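Local coordinates for malonyl acyl carrier protein transacylase (PDB 3IM8) that probably transfers the malonyl group from coenzyme A to the acyl carrier protein, supplying malonyl-[ACP] for fatty acid synthesis, at residues 72-77 against 103-108; 84-89 against 94-99; 225-230 against 255-260. All blocks are in the same frame, centred on the assembly; numbering follows the deposited sequence.

Contact 1 (72-77 against 103-108); sequences IYRLLQ and LDFEDA
Arg74 and Phe105 alone carry this contact, reaching across a gap that leaves their backbones well apart: the CA atoms of Arg74 and Phe105, the nearest pair between 72-77 and 103-108, are 11.1 Å from each other. The van der Waals part is made by the end of the arginine. Its NH2 lies 3.4 Å from CB of Phe105. NH1 of Arg74 stands farther off, 4.1 Å from Phe105 CD2, so the guanidinium meets the root of the phenylalanine and one ortho carbon. Guanidinium and ring planes are inclined by 55°, the arginine coming in obliquely to the ring. It spans the distance because its chain is fully extended from CG to NE. Only 84 Å² is buried, summed over both sides, consistent with a light contact made by one long side chain.

The polar bonds are made with other partners. Arg74 NH1 hydrogen-bonds to Thr32 OG1, which ties NH1 to helix 27-40, the helix that Phe105 also touches. At the start of helix 105-122, Asp104 is the N-cap: Asp107 N donates to Asp104 OD2 over 2.9 Å with an N-H...O angle of 161°, arriving on the anti side of that oxygen and 21° out of the carboxylate plane. Arg74 NH2 and Asp104 OD1 remain 6.5 Å apart, so any attraction between these opposite charges would act only at long range.

In the fold, helix 58-78 and helix 105-122 are joined here with helix 27-40 as the common neighbour, since Arg74 packs on Ile28 and Phe105 on Thr32. Helix 92-99 lies against both segments, touched by Tyr73 from one and by Leu103 and Ala108 from the other, and Leu76 reaches strand 268-272.

Contact 2 (84-89 against 94-99); sequences DMVAGL and YSALVA
Val86 overlaps Ala96 with its CG2 methyl, which lies 3.8 Å from the Ala96 CB and 3.4 Å from the Ala96 carbonyl O. The second methyl is turned along the helix to the next turn, where CG1 of Val86 stands 4.3 Å from CB of Ala99. With chi1 at -60°, CG1 is anti to the carbonyl carbon and CG2 sits between the backbone N and the carbonyl carbon, so the two branches address successive points of the same helical face.

Ala96 in turn presses its methyl onto the strand backbone: CB of Ala96 is 3.8 Å from Ala87 C and 4.1 Å from Gly88 N. Small residues make such closeness possible. Ala87 directs its own methyl away from the helix, and Gly88, which lacks a side chain, lets the Ala96 methyl come close to the backbone. The strand 85-88 and helix 94-99 axes accordingly approach to 6.6 Å, running nearly antiparallel at 157°, and the CA atoms of Ala87 and Ala96 are 5.5 Å apart.

The arrangement is consistent with a nucleophile elbow, a tight turn between strand and helix. Gly88 opens the GxSxG pattern, and the packed strand and helix flank the turn carrying Ser90, the predicted active-site serine.

Strand 85-88 is an outermost strand of the parallel four-stranded sheet, bordered by 225-227 and by strand 4-8, whose Phe8 touches Val86, Ala96 and Ala99 alike. Helices 58-78 and 105-122 pack against helix 92-99, through Ala99 on Tyr73 and Val98 on Ala108.

Contact 3 (225-230 against 255-260); sequences PLVGNT and YESIGV
Water 1 links the two segments by donating both of its hydrogens, to Val227 O at 2.7 Å and to Ser257 OG at 2.9 Å. Ser257 OG thereby accepts the water bond while it also hydrogen-bonds to Arg253 O, four residues back, just before the helix; this second partner leaves the hydroxyl held by two bonds. The torsion that sets OG anti to its own carbonyl carbon, chi1 -58°, puts it within reach of both.

Within the acyltransferase fold, the segment 225-230 follows the edge of the parallel sheet: backbone bonds of Pro225 and Val227 to Val86 place it alongside strand 85-88, and helix 254-263 packs over it.

Beside the water bridge, Val227 packs on carbon atoms of the helix. CG1 of Val227 rests 3.5 Å from CB of Ser257, and CG2 of Val227 meets CG1 of Val260 at 3.8 Å, the two valine side chains lying alongside and running opposite ways. Thus Val227 bears on Ser257 and Val260, about one turn apart on helix 254-263. Nearby, Glu256 OE1 forms a salt bridge with Arg253 NH1, and Ile258, directed away from 225-230, packs on Val282 and Ile285 of helix 277-285.

Overall arrangement
From the N terminus, contact 1 opens on helix 58-78 and closes at the start of helix 105-122, a loop that wholly contains contact 2, whose strand 85-88 and helix 92-99 make a much shorter one. The two touch, with centres 9 Å apart: Leu103 N probably bonds to Leu97 O, and Tyr73 OH to Ala99 O. Contact 3 comes later in series, closing a separate loop from 225-230 to helix 254-263. It adjoins contact 2 through probable backbone bonds between Val86 and both Pro225 and Val227, but stays about 8 Å from contact 1 at the nearest atoms. Contact 2 touches both of the others, joining strand 85-88 and helix 92-99 to the helices of contact 1 and to the 225-230 loop.

Contact 1 (72-77 against 103-108)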
ATOM      1  N   ILE A  72      -5.104 -13.871   3.489  1.00 18.61           N
ATOM      2  CA  ILE A  72      -4.422 -13.924   4.788  1.00 19.67           C
ATOM      3  C   ILE A  72      -5.293 -13.291   5.906  1.00 20.42           C
ATOM      4  O   ILE A  72      -5.424 -13.818   7.025  1.00 21.32           O
ATOM      5  CB  ILE A  72      -3.022 -13.256   4.726  1.00 19.19           C
ATOM      6  CG1 ILE A  72      -2.112 -14.052   3.787  1.00 20.54           C
ATOM      7  CG2 ILE A  72      -2.394 -13.251   6.121  1.00 19.21           C
ATOM      8  CD1 ILE A  72      -0.822 -13.437   3.502  1.00 19.77           C
ATOM      9  N   TYR A  73      -5.905 -12.173   5.604  1.00 21.17           N
ATOM     10  CA  TYR A  73      -6.819 -11.539   6.584  1.00 22.14           C
ATOM     11  C   TYR A  73      -7.975 -12.467   6.902  1.00 22.81           C
ATOM     12  O   TYR A  73      -8.276 -12.671   8.084  1.00 22.79           O
ATOM     13  CB  TYR A  73      -7.316 -10.191   6.053  1.00 22.59           C
ATOM     14  CG  TYR A  73      -8.722  -9.809   6.439  1.00 25.07           C
ATOM     15  CD1 TYR A  73      -8.999  -9.257   7.670  1.00 28.71           C
ATOM     16  CD2 TYR A  73      -9.775  -9.955   5.524  1.00 28.29           C
ATOM     17  CE1 TYR A  73     -10.329  -8.915   8.012  1.00 31.99           C
ATOM     18  CE2 TYR A  73     -11.058  -9.617   5.830  1.00 30.65           C
ATOM     19  CZ  TYR A  73     -11.342  -9.097   7.064  1.00 34.21           C
ATOM     20  OH  TYR A  73     -12.672  -8.748   7.339  1.00 39.54           O
ATOM     21  N   ARG A  74      -8.577 -13.075   5.863  1.00 23.00           N
ATOM     22  CA  ARG A  74      -9.668 -14.018   6.049  1.00 22.78           C
ATOM     23  C   ARG A  74      -9.248 -15.240   6.868  1.00 23.50           C
ATOM     24  O   ARG A  74     -10.021 -15.731   7.704  1.00 22.02           O
ATOM     25  CB  ARG A  74     -10.310 -14.443   4.717  1.00 22.93           C
ATOM     26  CG  ARG A  74     -11.211 -13.421   4.114  1.00 22.00           C
ATOM     27  CD  ARG A  74     -11.621 -13.822   2.705  1.00 19.24           C
ATOM     28  NE  ARG A  74     -12.592 -12.907   2.107  1.00 18.97           N
ATOM     29  CZ  ARG A  74     -13.224 -13.161   0.967  1.00 20.11           C
ATOM     30  NH1 ARG A  74     -12.979 -14.304   0.326  1.00 18.60           N
ATOM     31  NH2 ARG A  74     -14.132 -12.297   0.492  1.00 20.79           N
ATOM     32  N   LEU A  75      -8.013 -15.704   6.668  1.00 24.45           N
ATOM     33  CA  LEU A  75      -7.465 -16.768   7.510  1.00 24.71           C
ATOM     34  C   LEU A  75      -7.379 -16.339   8.985  1.00 25.51           C
ATOM     35  O   LEU A  75      -7.849 -17.084   9.874  1.00 25.23           O
ATOM     36  CB  LEU A  75      -6.115 -17.278   6.974  1.00 24.77           C
ATOM     37  CG  LEU A  75      -5.340 -18.339   7.789  1.00 24.40           C
ATOM     38  CD1 LEU A  75      -6.176 -19.562   8.170  1.00 23.47           C
ATOM     39  CD2 LEU A  75      -4.079 -18.780   7.069  1.00 23.10           C
ATOM     40  N   LEU A  76      -6.777 -15.167   9.235  1.00 25.56           N
ATOM     41  CA  LEU A  76      -6.713 -14.592  10.563  1.00 26.87           C
ATOM     42  C   LEU A  76      -8.129 -14.542  11.197  1.00 27.43           C
ATOM     43  O   LEU A  76      -8.285 -14.921  12.371  1.00 27.72           O
ATOM     44  CB  LEU A  76      -6.027 -13.201  10.554  1.00 26.95           C
ATOM     45  CG  LEU A  76      -4.506 -13.154  10.298  1.00 28.87           C
ATOM     46  CD1 LEU A  76      -3.922 -11.912  10.815  1.00 29.40           C
ATOM     47  CD2 LEU A  76      -3.814 -14.328  10.999  1.00 30.77           C
ATOM     48  N   GLN A  77      -9.145 -14.151  10.417  1.00 27.35           N
ATOM     49  CA  GLN A  77     -10.534 -14.144  10.888  1.00 28.66           C
ATOM     50  C   GLN A  77     -11.024 -15.511  11.382  1.00 28.92           C
ATOM     51  O   GLN A  77     -11.634 -15.604  12.454  1.00 29.48           O
ATOM     52  CB  GLN A  77     -11.502 -13.612   9.831  1.00 29.58           C
ATOM     53  CG  GLN A  77     -11.453 -12.109   9.624  1.00 30.54           C
ATOM     54  CD  GLN A  77     -12.575 -11.635   8.763  1.00 32.47           C
ATOM     55  OE1 GLN A  77     -12.720 -12.044   7.591  1.00 33.17           O
ATOM     56  NE2 GLN A  77     -13.366 -10.731   9.306  1.00 32.99           N
ATOM     57  N   LEU A 103     -15.722  -2.364   0.631  1.00 23.45           N
ATOM     58  CA  LEU A 103     -15.552  -2.821  -0.762  1.00 23.16           C
ATOM     59  C   LEU A 103     -15.726  -4.344  -0.896  1.00 22.82           C
ATOM     60  O   LEU A 103     -15.083  -5.101  -0.153  1.00 22.24           O
ATOM     61  CB  LEU A 103     -14.183  -2.347  -1.281  1.00 22.69           C
ATOM     62  CG  LEU A 103     -13.609  -2.778  -2.638  1.00 23.17           C
ATOM     63  CD1 LEU A 103     -14.542  -2.388  -3.750  1.00 19.09           C
ATOM     64  CD2 LEU A 103     -12.239  -2.080  -2.779  1.00 22.31           C
ATOM     65  N   ASP A 104     -16.603  -4.790  -1.808  1.00 22.39           N
ATOM     66  CA  ASP A 104     -16.776  -6.229  -2.088  1.00 23.03           C
ATOM     67  C   ASP A 104     -15.463  -6.825  -2.648  1.00 22.47           C
ATOM     68  O   ASP A 104     -14.744  -6.175  -3.419  1.00 20.92           O
ATOM     69  CB  ASP A 104     -17.949  -6.482  -3.067  1.00 24.98           C
ATOM     70  CG  ASP A 104     -18.004  -7.944  -3.593  1.00 26.67           C
ATOM     71  OD1 ASP A 104     -18.496  -8.840  -2.868  1.00 28.93           O
ATOM     72  OD2 ASP A 104     -17.573  -8.211  -4.747  1.00 29.06           O
ATOM     73  N   PHE A 105     -15.155  -8.046  -2.240  1.00 22.16           N
ATOM     74  CA  PHE A 105     -13.897  -8.620  -2.626  1.00 23.75           C
ATOM     75  C   PHE A 105     -13.756  -8.773  -4.152  1.00 24.39           C
ATOM     76  O   PHE A 105     -12.736  -8.353  -4.740  1.00 24.23           O
ATOM     77  CB  PHE A 105     -13.705  -9.971  -1.953  1.00 23.76           C
ATOM     78  CG  PHE A 105     -12.519 -10.701  -2.456  1.00 23.28           C
ATOM     79  CD1 PHE A 105     -11.263 -10.127  -2.365  1.00 23.25           C
ATOM     80  CD2 PHE A 105     -12.653 -11.962  -3.034  1.00 24.34           C
ATOM     81  CE1 PHE A 105     -10.109 -10.813  -2.822  1.00 23.55           C
ATOM     82  CE2 PHE A 105     -11.544 -12.631  -3.509  1.00 24.64           C
ATOM     83  CZ  PHE A 105     -10.256 -12.042  -3.401  1.00 24.44           C
ATOM     84  N   GLU A 106     -14.751  -9.389  -4.787  1.00 24.59           N
ATOM     85  CA  GLU A 106     -14.751  -9.550  -6.249  1.00 25.66           C
ATOM     86  C   GLU A 106     -14.713  -8.211  -7.014  1.00 24.99           C
ATOM     87  O   GLU A 106     -14.013  -8.074  -8.029  1.00 24.82           O
ATOM     88  CB  GLU A 106     -15.928 -10.461  -6.673  1.00 26.46           C
ATOM     89  CG  GLU A 106     -15.619 -11.910  -6.349  1.00 30.60           C
ATOM     90  CD  GLU A 106     -16.811 -12.848  -6.379  1.00 37.49           C
ATOM     91  OE1 GLU A 106     -17.719 -12.698  -5.527  1.00 41.65           O
ATOM     92  OE2 GLU A 106     -16.811 -13.797  -7.190  1.00 37.39           O
ATOM     93  N   ASP A 107     -15.432  -7.214  -6.510  1.00 23.95           N
ATOM     94  CA  ASP A 107     -15.307  -5.842  -7.016  1.00 23.81           C
ATOM     95  C   ASP A 107     -13.852  -5.308  -6.924  1.00 22.70           C
ATOM     96  O   ASP A 107     -13.357  -4.671  -7.860  1.00 22.77           O
ATOM     97  CB  ASP A 107     -16.195  -4.902  -6.200  1.00 23.66           C
ATOM     98  CG  ASP A 107     -17.650  -4.957  -6.623  1.00 25.98           C
ATOM     99  OD1 ASP A 107     -17.925  -5.572  -7.666  1.00 28.71           O
ATOM    100  OD2 ASP A 107     -18.522  -4.424  -5.877  1.00 24.63           O
ATOM    101  N   ALA A 108     -13.209  -5.561  -5.773  1.00 20.85           N
ATOM    102  CA  ALA A 108     -11.862  -5.089  -5.496  1.00 19.73           C
ATOM    103  C   ALA A 108     -10.907  -5.677  -6.522  1.00 19.89           C
ATOM    104  O   ALA A 108     -10.112  -4.983  -7.118  1.00 20.61           O
ATOM    105  CB  ALA A 108     -11.442  -5.531  -4.094  1.00 18.61           C
TER

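Contact 2 (84-89 against 94-99)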
ATOM      1  N   ASP A  84      -9.890  -3.944  14.808  1.00 26.83           N
ATOM      2  CA  ASP A  84     -10.715  -2.820  15.269  1.00 26.79           C
ATOM      3  C   ASP A  84     -10.611  -1.618  14.337  1.00 25.61           C
ATOM      4  O   ASP A  84     -11.525  -0.763  14.259  1.00 24.63           O
ATOM      5  CB  ASP A  84     -10.326  -2.442  16.719  1.00 27.62           C
ATOM      6  CG  ASP A  84     -10.551  -3.614  17.689  1.00 29.41           C
ATOM      7  OD1 ASP A  84     -11.710  -3.995  17.852  1.00 30.49           O
ATOM      8  OD2 ASP A  84      -9.586  -4.205  18.211  1.00 32.73           O
ATOM      9  N   MET A  85      -9.488  -1.546  13.628  1.00 25.05           N
ATOM     10  CA  MET A  85      -9.232  -0.495  12.619  1.00 24.64           C
ATOM     11  C   MET A  85      -8.328  -1.090  11.550  1.00 23.79           C
ATOM     12  O   MET A  85      -7.560  -2.010  11.842  1.00 23.96           O
ATOM     13  CB  MET A  85      -8.515   0.737  13.222  1.00 24.98           C
ATOM     14  CG  MET A  85      -9.243   1.406  14.357  1.00 28.90           C
ATOM     15  SD  MET A  85      -8.547   2.999  14.844  1.00 37.86           S
ATOM     16  CE  MET A  85      -8.685   3.916  13.356  1.00 34.41           C
ATOM     17  N   VAL A  86      -8.393  -0.559  10.332  1.00 23.02           N
ATOM     18  CA  VAL A  86      -7.503  -0.997   9.248  1.00 22.12           C
ATOM     19  C   VAL A  86      -6.849   0.170   8.512  1.00 22.02           C
ATOM     20  O   VAL A  86      -7.323   1.273   8.596  1.00 20.97           O
ATOM     21  CB  VAL A  86      -8.214  -1.899   8.202  1.00 22.18           C
ATOM     22  CG1 VAL A  86      -8.774  -3.173   8.860  1.00 21.55           C
ATOM     23  CG2 VAL A  86      -9.313  -1.114   7.440  1.00 22.39           C
ATOM     24  N   ALA A  87      -5.789  -0.130   7.745  1.00 21.82           N
ATOM     25  CA  ALA A  87      -5.124   0.790   6.836  1.00 21.70           C
ATOM     26  C   ALA A  87      -4.274  -0.130   5.950  1.00 21.70           C
ATOM     27  O   ALA A  87      -4.034  -1.298   6.301  1.00 21.54           O
ATOM     28  CB  ALA A  87      -4.203   1.777   7.618  1.00 21.96           C
ATOM     29  N   GLY A  88      -3.821   0.386   4.820  1.00 21.12           N
ATOM     30  CA  GLY A  88      -2.971  -0.406   3.919  1.00 21.03           C
ATOM     31  C   GLY A  88      -2.163   0.558   3.070  1.00 22.43           C
ATOM     32  O   GLY A  88      -2.612   1.685   2.822  1.00 22.73           O
ATOM     33  N   LEU A  89      -0.981   0.125   2.629  1.00 23.03           N
ATOM     34  CA  LEU A  89      -0.081   0.992   1.870  1.00 24.04           C
ATOM     35  C   LEU A  89      -0.480   1.001   0.414  1.00 22.84           C
ATOM     36  O   LEU A  89      -0.276   0.017  -0.303  1.00 21.54           O
ATOM     37  CB  LEU A  89       1.386   0.553   2.015  1.00 24.94           C
ATOM     38  CG  LEU A  89       2.465   1.302   1.231  1.00 26.88           C
ATOM     39  CD1 LEU A  89       2.747   2.613   1.926  1.00 29.80           C
ATOM     40  CD2 LEU A  89       3.769   0.427   1.091  1.00 28.38           C
ATOM     41  N   TYR A  94      -6.814  -0.835  -0.635  1.00 18.25           N
ATOM     42  CA  TYR A  94      -7.960  -1.532  -1.249  1.00 18.16           C
ATOM     43  C   TYR A  94      -8.243  -2.819  -0.522  1.00 18.01           C
ATOM     44  O   TYR A  94      -9.401  -3.177  -0.281  1.00 19.43           O
ATOM     45  CB  TYR A  94      -7.747  -1.804  -2.743  1.00 17.24           C
ATOM     46  CG  TYR A  94      -7.870  -0.592  -3.613  1.00 17.69           C
ATOM     47  CD1 TYR A  94      -6.866   0.373  -3.633  1.00 18.27           C
ATOM     48  CD2 TYR A  94      -9.003  -0.390  -4.391  1.00 20.67           C
ATOM     49  CE1 TYR A  94      -6.982   1.510  -4.461  1.00 20.70           C
ATOM     50  CE2 TYR A  94      -9.125   0.741  -5.230  1.00 22.14           C
ATOM     51  CZ  TYR A  94      -8.118   1.666  -5.258  1.00 20.56           C
ATOM     52  OH  TYR A  94      -8.212   2.754  -6.074  1.00 22.15           O
ATOM     53  N   SER A  95      -7.173  -3.511  -0.154  1.00 17.87           N
ATOM     54  CA  SER A  95      -7.273  -4.725   0.704  1.00 17.81           C
ATOM     55  C   SER A  95      -8.000  -4.411   2.029  1.00 17.35           C
ATOM     56  O   SER A  95      -8.859  -5.168   2.455  1.00 16.26           O
ATOM     57  CB  SER A  95      -5.866  -5.284   1.003  1.00 17.48           C
ATOM     58  OG  SER A  95      -5.133  -5.542  -0.187  1.00 16.77           O
ATOM     59  N   ALA A  96      -7.601  -3.280   2.643  1.00 18.50           N
ATOM     60  CA  ALA A  96      -8.179  -2.681   3.858  1.00 18.29           C
ATOM     61  C   ALA A  96      -9.642  -2.261   3.641  1.00 19.89           C
ATOM     62  O   ALA A  96     -10.484  -2.443   4.519  1.00 21.16           O
ATOM     63  CB  ALA A  96      -7.393  -1.533   4.195  1.00 16.71           C
ATOM     64  N   LEU A  97      -9.957  -1.719   2.462  1.00 20.45           N
ATOM     65  CA  LEU A  97     -11.364  -1.430   2.096  1.00 20.82           C
ATOM     66  C   LEU A  97     -12.206  -2.681   2.089  1.00 20.25           C
ATOM     67  O   LEU A  97     -13.344  -2.652   2.564  1.00 20.96           O
ATOM     68  CB  LEU A  97     -11.494  -0.700   0.747  1.00 19.67           C
ATOM     69  CG  LEU A  97     -11.183   0.807   0.867  1.00 20.46           C
ATOM     70  CD1 LEU A  97     -11.008   1.425  -0.545  1.00 17.07           C
ATOM     71  CD2 LEU A  97     -12.253   1.573   1.697  1.00 18.55           C
ATOM     72  N   VAL A  98     -11.654  -3.767   1.569  1.00 20.09           N
ATOM     73  CA  VAL A  98     -12.310  -5.090   1.616  1.00 20.15           C
ATOM     74  C   VAL A  98     -12.467  -5.591   3.052  1.00 21.25           C
ATOM     75  O   VAL A  98     -13.573  -5.967   3.469  1.00 21.75           O
ATOM     76  CB  VAL A  98     -11.604  -6.155   0.746  1.00 20.15           C
ATOM     77  CG1 VAL A  98     -12.211  -7.599   1.000  1.00 19.40           C
ATOM     78  CG2 VAL A  98     -11.739  -5.804  -0.730  1.00 19.15           C
ATOM     79  N   ALA A  99     -11.384  -5.539   3.830  1.00 21.85           N
ATOM     80  CA  ALA A  99     -11.458  -5.945   5.220  1.00 22.74           C
ATOM     81  C   ALA A  99     -12.411  -5.071   6.041  1.00 23.09           C
ATOM     82  O   ALA A  99     -13.015  -5.551   6.971  1.00 23.39           O
ATOM     83  CB  ALA A  99     -10.063  -5.973   5.837  1.00 23.21           C
TER

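Contact 3 (225-230 against 255-260)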
ATOM      1  N   PRO A 225     -13.517   0.976  11.194  1.00 24.55           N
ATOM      2  CA  PRO A 225     -12.932   2.209  10.737  1.00 23.83           C
ATOM      3  C   PRO A 225     -11.652   1.922   9.940  1.00 23.39           C
ATOM      4  O   PRO A 225     -10.881   1.019  10.310  1.00 23.21           O
ATOM      5  CB  PRO A 225     -12.616   2.980  12.022  1.00 24.32           C
ATOM      6  CG  PRO A 225     -13.477   2.297  13.132  1.00 24.07           C
ATOM      7  CD  PRO A 225     -13.608   0.871  12.665  1.00 24.77           C
ATOM      8  N   LEU A 226     -11.475   2.668   8.850  1.00 22.06           N
ATOM      9  CA  LEU A 226     -10.272   2.618   7.981  1.00 22.10           C
ATOM     10  C   LEU A 226      -9.602   3.996   7.985  1.00 22.19           C
ATOM     11  O   LEU A 226     -10.270   4.996   7.784  1.00 23.61           O
ATOM     12  CB  LEU A 226     -10.653   2.220   6.556  1.00 20.98           C
ATOM     13  CG  LEU A 226      -9.524   2.236   5.495  1.00 20.82           C
ATOM     14  CD1 LEU A 226      -9.814   1.232   4.450  1.00 18.49           C
ATOM     15  CD2 LEU A 226      -9.383   3.582   4.787  1.00 19.46           C
ATOM     16  N   VAL A 227      -8.290   4.051   8.250  1.00 22.32           N
ATOM     17  CA  VAL A 227      -7.509   5.287   8.184  1.00 20.40           C
ATOM     18  C   VAL A 227      -6.921   5.441   6.779  1.00 20.80           C
ATOM     19  O   VAL A 227      -6.076   4.642   6.354  1.00 21.58           O
ATOM     20  CB  VAL A 227      -6.426   5.311   9.282  1.00 20.46           C
ATOM     21  CG1 VAL A 227      -5.649   6.602   9.251  1.00 18.61           C
ATOM     22  CG2 VAL A 227      -7.082   5.132  10.670  1.00 20.70           C
ATOM     23  N   GLY A 228      -7.383   6.445   6.029  1.00 20.49           N
ATOM     24  CA  GLY A 228      -6.947   6.586   4.641  1.00 20.21           C
ATOM     25  C   GLY A 228      -5.566   7.179   4.456  1.00 20.08           C
ATOM     26  O   GLY A 228      -5.106   7.994   5.244  1.00 19.77           O
ATOM     27  N   ASN A 229      -4.903   6.775   3.379  1.00 20.95           N
ATOM     28  CA  ASN A 229      -3.545   7.213   3.046  1.00 20.48           C
ATOM     29  C   ASN A 229      -3.427   8.720   2.806  1.00 20.09           C
ATOM     30  O   ASN A 229      -2.447   9.379   3.215  1.00 18.66           O
ATOM     31  CB  ASN A 229      -3.096   6.475   1.765  1.00 20.99           C
ATOM     32  CG  ASN A 229      -2.684   5.013   2.009  1.00 20.09           C
ATOM     33  OD1 ASN A 229      -2.548   4.512   3.166  1.00 21.29           O
ATOM     34  ND2 ASN A 229      -2.455   4.336   0.925  1.00 15.00           N
ATOM     35  N   THR A 230      -4.444   9.253   2.130  1.00 21.21           N
ATOM     36  CA  THR A 230      -4.377  10.615   1.580  1.00 21.76           C
ATOM     37  C   THR A 230      -4.533  11.651   2.695  1.00 22.88           C
ATOM     38  O   THR A 230      -3.636  12.522   2.884  1.00 21.93           O
ATOM     39  CB  THR A 230      -5.405  10.806   0.427  1.00 21.75           C
ATOM     40  OG1 THR A 230      -5.240   9.758  -0.527  1.00 19.92           O
ATOM     41  CG2 THR A 230      -5.238  12.149  -0.225  1.00 22.19           C
ATOM     42  N   TYR A 255       2.947   7.510   8.619  1.00 22.88           N
ATOM     43  CA  TYR A 255       3.174   7.685  10.075  1.00 23.55           C
ATOM     44  C   TYR A 255       2.071   8.472  10.746  1.00 24.23           C
ATOM     45  O   TYR A 255       1.706   8.183  11.881  1.00 23.89           O
ATOM     46  CB  TYR A 255       4.572   8.225  10.426  1.00 23.73           C
ATOM     47  CG  TYR A 255       4.951   9.604   9.903  1.00 23.85           C
ATOM     48  CD1 TYR A 255       5.808   9.741   8.805  1.00 24.51           C
ATOM     49  CD2 TYR A 255       4.494  10.772  10.543  1.00 25.14           C
ATOM     50  CE1 TYR A 255       6.195  10.994   8.333  1.00 25.60           C
ATOM     51  CE2 TYR A 255       4.867  12.030  10.085  1.00 26.93           C
ATOM     52  CZ  TYR A 255       5.722  12.130   8.981  1.00 26.74           C
ATOM     53  OH  TYR A 255       6.096  13.350   8.519  1.00 27.44           O
ATOM     54  N   GLU A 256       1.515   9.445  10.013  1.00 24.87           N
ATOM     55  CA  GLU A 256       0.375  10.211  10.531  1.00 24.88           C
ATOM     56  C   GLU A 256      -0.806   9.303  10.736  1.00 23.36           C
ATOM     57  O   GLU A 256      -1.528   9.451  11.722  1.00 22.90           O
ATOM     58  CB  GLU A 256      -0.028  11.288   9.553  1.00 26.10           C
ATOM     59  CG  GLU A 256       0.966  12.432   9.489  1.00 32.02           C
ATOM     60  CD  GLU A 256       0.720  13.266   8.265  1.00 37.51           C
ATOM     61  OE1 GLU A 256       1.683  13.385   7.419  1.00 39.81           O
ATOM     62  OE2 GLU A 256      -0.457  13.730   8.155  1.00 37.73           O
ATOM     63  N   SER A 257      -1.010   8.374   9.797  1.00 21.88           N
ATOM     64  CA  SER A 257      -2.058   7.366   9.932  1.00 21.12           C
ATOM     65  C   SER A 257      -1.858   6.458  11.170  1.00 21.63           C
ATOM     66  O   SER A 257      -2.834   6.097  11.837  1.00 21.40           O
ATOM     67  CB  SER A 257      -2.159   6.521   8.656  1.00 20.86           C
ATOM     68  OG  SER A 257      -2.426   7.371   7.564  1.00 20.40           O
ATOM     69  N   ILE A 258      -0.615   6.063  11.442  1.00 22.00           N
ATOM     70  CA  ILE A 258      -0.301   5.246  12.625  1.00 22.62           C
ATOM     71  C   ILE A 258      -0.577   6.052  13.912  1.00 23.77           C
ATOM     72  O   ILE A 258      -1.032   5.495  14.924  1.00 25.56           O
ATOM     73  CB  ILE A 258       1.163   4.746  12.641  1.00 21.42           C
ATOM     74  CG1 ILE A 258       1.483   3.809  11.468  1.00 19.97           C
ATOM     75  CG2 ILE A 258       1.433   3.980  13.967  1.00 22.38           C
ATOM     76  CD1 ILE A 258       0.689   2.490  11.476  1.00 19.37           C
ATOM     77  N   GLY A 259      -0.301   7.351  13.872  1.00 24.03           N
ATOM     78  CA  GLY A 259      -0.687   8.284  14.974  1.00 24.83           C
ATOM     79  C   GLY A 259      -2.189   8.420  15.259  1.00 25.35           C
ATOM     80  O   GLY A 259      -2.592   8.446  16.408  1.00 26.06           O
ATOM     81  N   VAL A 260      -3.023   8.510  14.215  1.00 25.05           N
ATOM     82  CA  VAL A 260      -4.464   8.374  14.349  1.00 25.15           C
ATOM     83  C   VAL A 260      -4.889   7.038  15.007  1.00 25.27           C
ATOM     84  O   VAL A 260      -5.794   7.029  15.877  1.00 26.11           O
ATOM     85  CB  VAL A 260      -5.202   8.558  12.973  1.00 25.54           C
ATOM     86  CG1 VAL A 260      -6.673   8.106  13.040  1.00 25.77           C
ATOM     87  CG2 VAL A 260      -5.110  10.031  12.493  1.00 26.83           C
TER
HETATM   88  O   HOH W   1      -3.461   5.240   5.853  1.00 22.81           O